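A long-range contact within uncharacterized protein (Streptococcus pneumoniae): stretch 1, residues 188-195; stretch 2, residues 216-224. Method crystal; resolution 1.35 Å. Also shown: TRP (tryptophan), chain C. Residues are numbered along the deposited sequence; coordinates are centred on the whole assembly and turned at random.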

# COMPACT_ATOMS: atom_id res chain seq x y z
N ASP A 188 7.86 22.13 -3.93
CA ASP A 188 8.36 22.37 -2.58
C ASP A 188 8.45 21.12 -1.73
O ASP A 188 9.18 21.08 -0.75
N ALA A 189 7.68 20.10 -2.11
CA ALA A 189 7.62 18.86 -1.34
C ALA A 189 7.24 17.74 -2.28
O ALA A 189 6.57 17.99 -3.29
N ILE A 190 7.68 16.54 -1.94
CA ILE A 190 7.34 15.33 -2.69
C ILE A 190 6.34 14.54 -1.86
O ILE A 190 6.57 14.34 -0.68
N TRP A 191 5.25 14.12 -2.48
CA TRP A 191 4.27 13.22 -1.87
C TRP A 191 4.20 11.92 -2.66
O TRP A 191 4.23 11.93 -3.90
N VAL A 192 4.17 10.80 -1.94
CA VAL A 192 4.10 9.48 -2.57
C VAL A 192 2.89 8.76 -2.01
O VAL A 192 2.76 8.64 -0.79
N PRO A 193 1.97 8.29 -2.87
CA PRO A 193 0.83 7.51 -2.39
C PRO A 193 1.26 6.11 -1.93
O PRO A 193 2.47 5.79 -1.91
N ILE A 194 0.28 5.29 -1.57
CA ILE A 194 0.53 3.89 -1.24
C ILE A 194 0.79 3.18 -2.59
O ILE A 194 -0.14 2.70 -3.23
N ASP A 195 2.06 3.19 -3.00
CA ASP A 195 2.46 2.87 -4.37
C ASP A 195 3.58 1.84 -4.29
O ASP A 195 4.63 2.10 -3.69
N ILE A 216 9.89 15.02 2.04
CA ILE A 216 9.15 13.93 1.40
C ILE A 216 8.08 13.45 2.37
O ILE A 216 8.36 13.19 3.55
N TYR A 217 6.85 13.35 1.86
CA TYR A 217 5.73 12.80 2.62
C TYR A 217 5.27 11.50 1.95
O TYR A 217 4.35 11.51 1.11
N PRO A 218 5.91 10.37 2.29
CA PRO A 218 5.64 9.11 1.58
C PRO A 218 4.71 8.24 2.43
O PRO A 218 4.90 8.11 3.64
N SER A 219 3.71 7.63 1.79
CA SER A 219 2.61 6.95 2.49
C SER A 219 2.93 5.56 3.01
O SER A 219 2.19 4.59 2.74
N ALA A 220 4.02 5.43 3.76
CA ALA A 220 4.32 4.21 4.51
C ALA A 220 5.35 4.47 5.58
O ALA A 220 6.30 5.22 5.35
N THR A 221 5.16 3.84 6.73
CA THR A 221 6.15 3.87 7.80
C THR A 221 7.51 3.45 7.29
O THR A 221 8.50 4.08 7.62
N ALA A 222 7.54 2.41 6.46
CA ALA A 222 8.80 1.90 5.94
C ALA A 222 9.55 2.92 5.09
O ALA A 222 10.77 2.86 5.03
N MSE A 223 8.82 3.81 4.42
CA MSE A 223 9.45 4.89 3.66
C MSE A 223 9.87 6.03 4.57
O MSE A 223 10.98 6.53 4.45
N VAL A 224 9.02 6.43 5.50
CA VAL A 224 9.39 7.47 6.44
C VAL A 224 10.63 7.06 7.21
O VAL A 224 11.52 7.89 7.44

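Strands 189-192 and 216-218 run parallel, their directions 7° apart, and the pairing of Ile190 with Ile216, Trp191 with Tyr217 and Val192 with Pro218 puts the side chains of each pair on the same face. Ile190, Val192, Ile216 and Pro218 share one face; Trp191 and Tyr217 share the other. The backbone ladder sets this register: Tyr217 N donates to Ile190 O (2.7 Å), and Val192 N to Tyr217 O (3.1 Å).

On the first face, Ile190 and Ile216 adopt the same rotamer, m at chi1 and t at chi2, so their extended arms lie alongside each other, with Ile190 CD1 4.2 Å from Ile216 CG1. Beta-branched residues suit such extended backbone. Val192, with chi1 t, sets its CB 4.1 Å from Pro218 CB, while its CG1 meets CE of the selenomethionine Met223 at 4.2 Å. Met223 points toward stretch 1 from the helix; its m, t start and chi3 of -92° carry the flexible chain to Val192, filling space with apolar bulk.

On the other face, Trp191 is t (chi2 80°) and Tyr217 is m (chi2 -91°). The two rings do not stack: Trp191 CD1 touches Tyr217 CB at 4.3 Å, whereas Tyr217 CD2 reaches back to Ala189 CB at 4.4 Å, with the small methyl at the ring's edge. Trp191 NE1 and Tyr217 OH find hydrogen bonds elsewhere in the structure.

Beyond the strand, Ser219 points toward stretch 1. Its m rotamer brings OG within 2.7 Å of Val192 O, to which it donates a hydrogen bond; Ser219 N donates to the same oxygen at 2.9 Å. A short hydroxyl side chain is well suited to this buried double anchor. Ser219 CB also packs 3.8 Å from Ile194 CG1 (Ile194 is m, t), and Ile194 CG2 lies 3.3 Å from CD2 of the bound tryptophan. Ala220 CB approaches that ligand's CH2 at 4.0 Å, so both stretches contribute apolar contacts to it.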

# COMPACT_ATOMS: atom_id res chain seq x y z
CB ASP A 188 7.48 23.39 -1.87
CG ASP A 188 7.41 24.71 -2.60
OD1 ASP A 188 8.46 25.16 -3.11
OD2 ASP A 188 6.30 25.27 -2.67
CB ALA A 189 6.59 18.97 -0.21
CB ILE A 190 8.59 14.46 -2.97
CG1 ILE A 190 9.62 15.22 -3.81
CG2 ILE A 190 8.19 13.13 -3.64
CD1 ILE A 190 11.00 14.59 -3.78
CB TRP A 191 2.89 13.88 -1.79
CG TRP A 191 1.78 12.98 -1.35
CD1 TRP A 191 1.48 12.61 -0.08
CD2 TRP A 191 0.84 12.34 -2.21
NE1 TRP A 191 0.39 11.75 -0.08
CE2 TRP A 191 -0.03 11.60 -1.38
CE3 TRP A 191 0.61 12.37 -3.59
CZ2 TRP A 191 -1.10 10.84 -1.91
CZ3 TRP A 191 -0.45 11.60 -4.11
CH2 TRP A 191 -1.30 10.87 -3.27
CB VAL A 192 5.34 8.62 -2.26
CG1 VAL A 192 5.26 7.27 -2.99
CG2 VAL A 192 6.62 9.35 -2.68
CB PRO A 193 -0.11 7.46 -3.60
CG PRO A 193 0.76 7.66 -4.77
CD PRO A 193 1.94 8.49 -4.33
CB ILE A 194 -0.64 3.26 -0.45
CG1 ILE A 194 -1.02 4.10 0.78
CG2 ILE A 194 -0.28 1.86 -0.01
CD1 ILE A 194 -2.33 3.63 1.42
CB ASP A 195 2.93 4.16 -5.06
CG ASP A 195 3.31 3.93 -6.50
OD1 ASP A 195 4.36 3.30 -6.76
OD2 ASP A 195 2.54 4.37 -7.39
CB ILE A 216 10.07 12.76 1.03
CG1 ILE A 216 11.27 13.22 0.21
CG2 ILE A 216 9.31 11.70 0.24
CD1 ILE A 216 12.42 12.19 0.22
CB TYR A 217 4.58 13.81 2.64
CG TYR A 217 4.79 15.02 3.52
CD1 TYR A 217 4.36 14.99 4.84
CD2 TYR A 217 5.37 16.20 3.04
CE1 TYR A 217 4.48 16.11 5.66
CE2 TYR A 217 5.52 17.33 3.88
CZ TYR A 217 5.08 17.25 5.17
OH TYR A 217 5.18 18.35 6.01
CB PRO A 218 7.02 8.48 1.46
CG PRO A 218 7.74 8.92 2.76
CD PRO A 218 7.08 10.24 3.19
CB SER A 219 1.37 6.93 1.58
OG SER A 219 1.01 8.25 1.22
CB ALA A 220 4.87 3.12 3.58
CB THR A 221 5.71 2.98 8.97
OG1 THR A 221 4.49 3.52 9.50
CG2 THR A 221 6.75 2.92 10.08
CB ALA A 222 8.56 0.62 5.17
CB MSE A 223 8.52 5.38 2.55
CG MSE A 223 8.32 4.33 1.42
SE MSE A 223 7.41 5.03 -0.15
CE MSE A 223 5.56 4.61 0.25
CB VAL A 224 8.22 7.85 7.40
CG1 VAL A 224 8.69 8.84 8.48
CG2 VAL A 224 7.07 8.49 6.60
N TRP C . -2.27 -1.01 -0.86
CA TRP C . -1.25 -1.26 -1.92
C TRP C . -1.91 -1.72 -3.18
O TRP C . -1.27 -2.33 -4.04
CB TRP C . -0.22 -2.29 -1.42
CG TRP C . 0.51 -1.79 -0.20
CD1 TRP C . 0.26 -2.12 1.14
CD2 TRP C . 1.61 -0.82 -0.18
NE1 TRP C . 1.14 -1.44 1.95
CE2 TRP C . 1.94 -0.64 1.24
CE3 TRP C . 2.25 -0.13 -1.18
CZ2 TRP C . 2.95 0.24 1.56
CZ3 TRP C . 3.26 0.76 -0.81
CH2 TRP C . 3.60 0.92 0.55
OXT TRP C . -3.12 -1.47 -3.35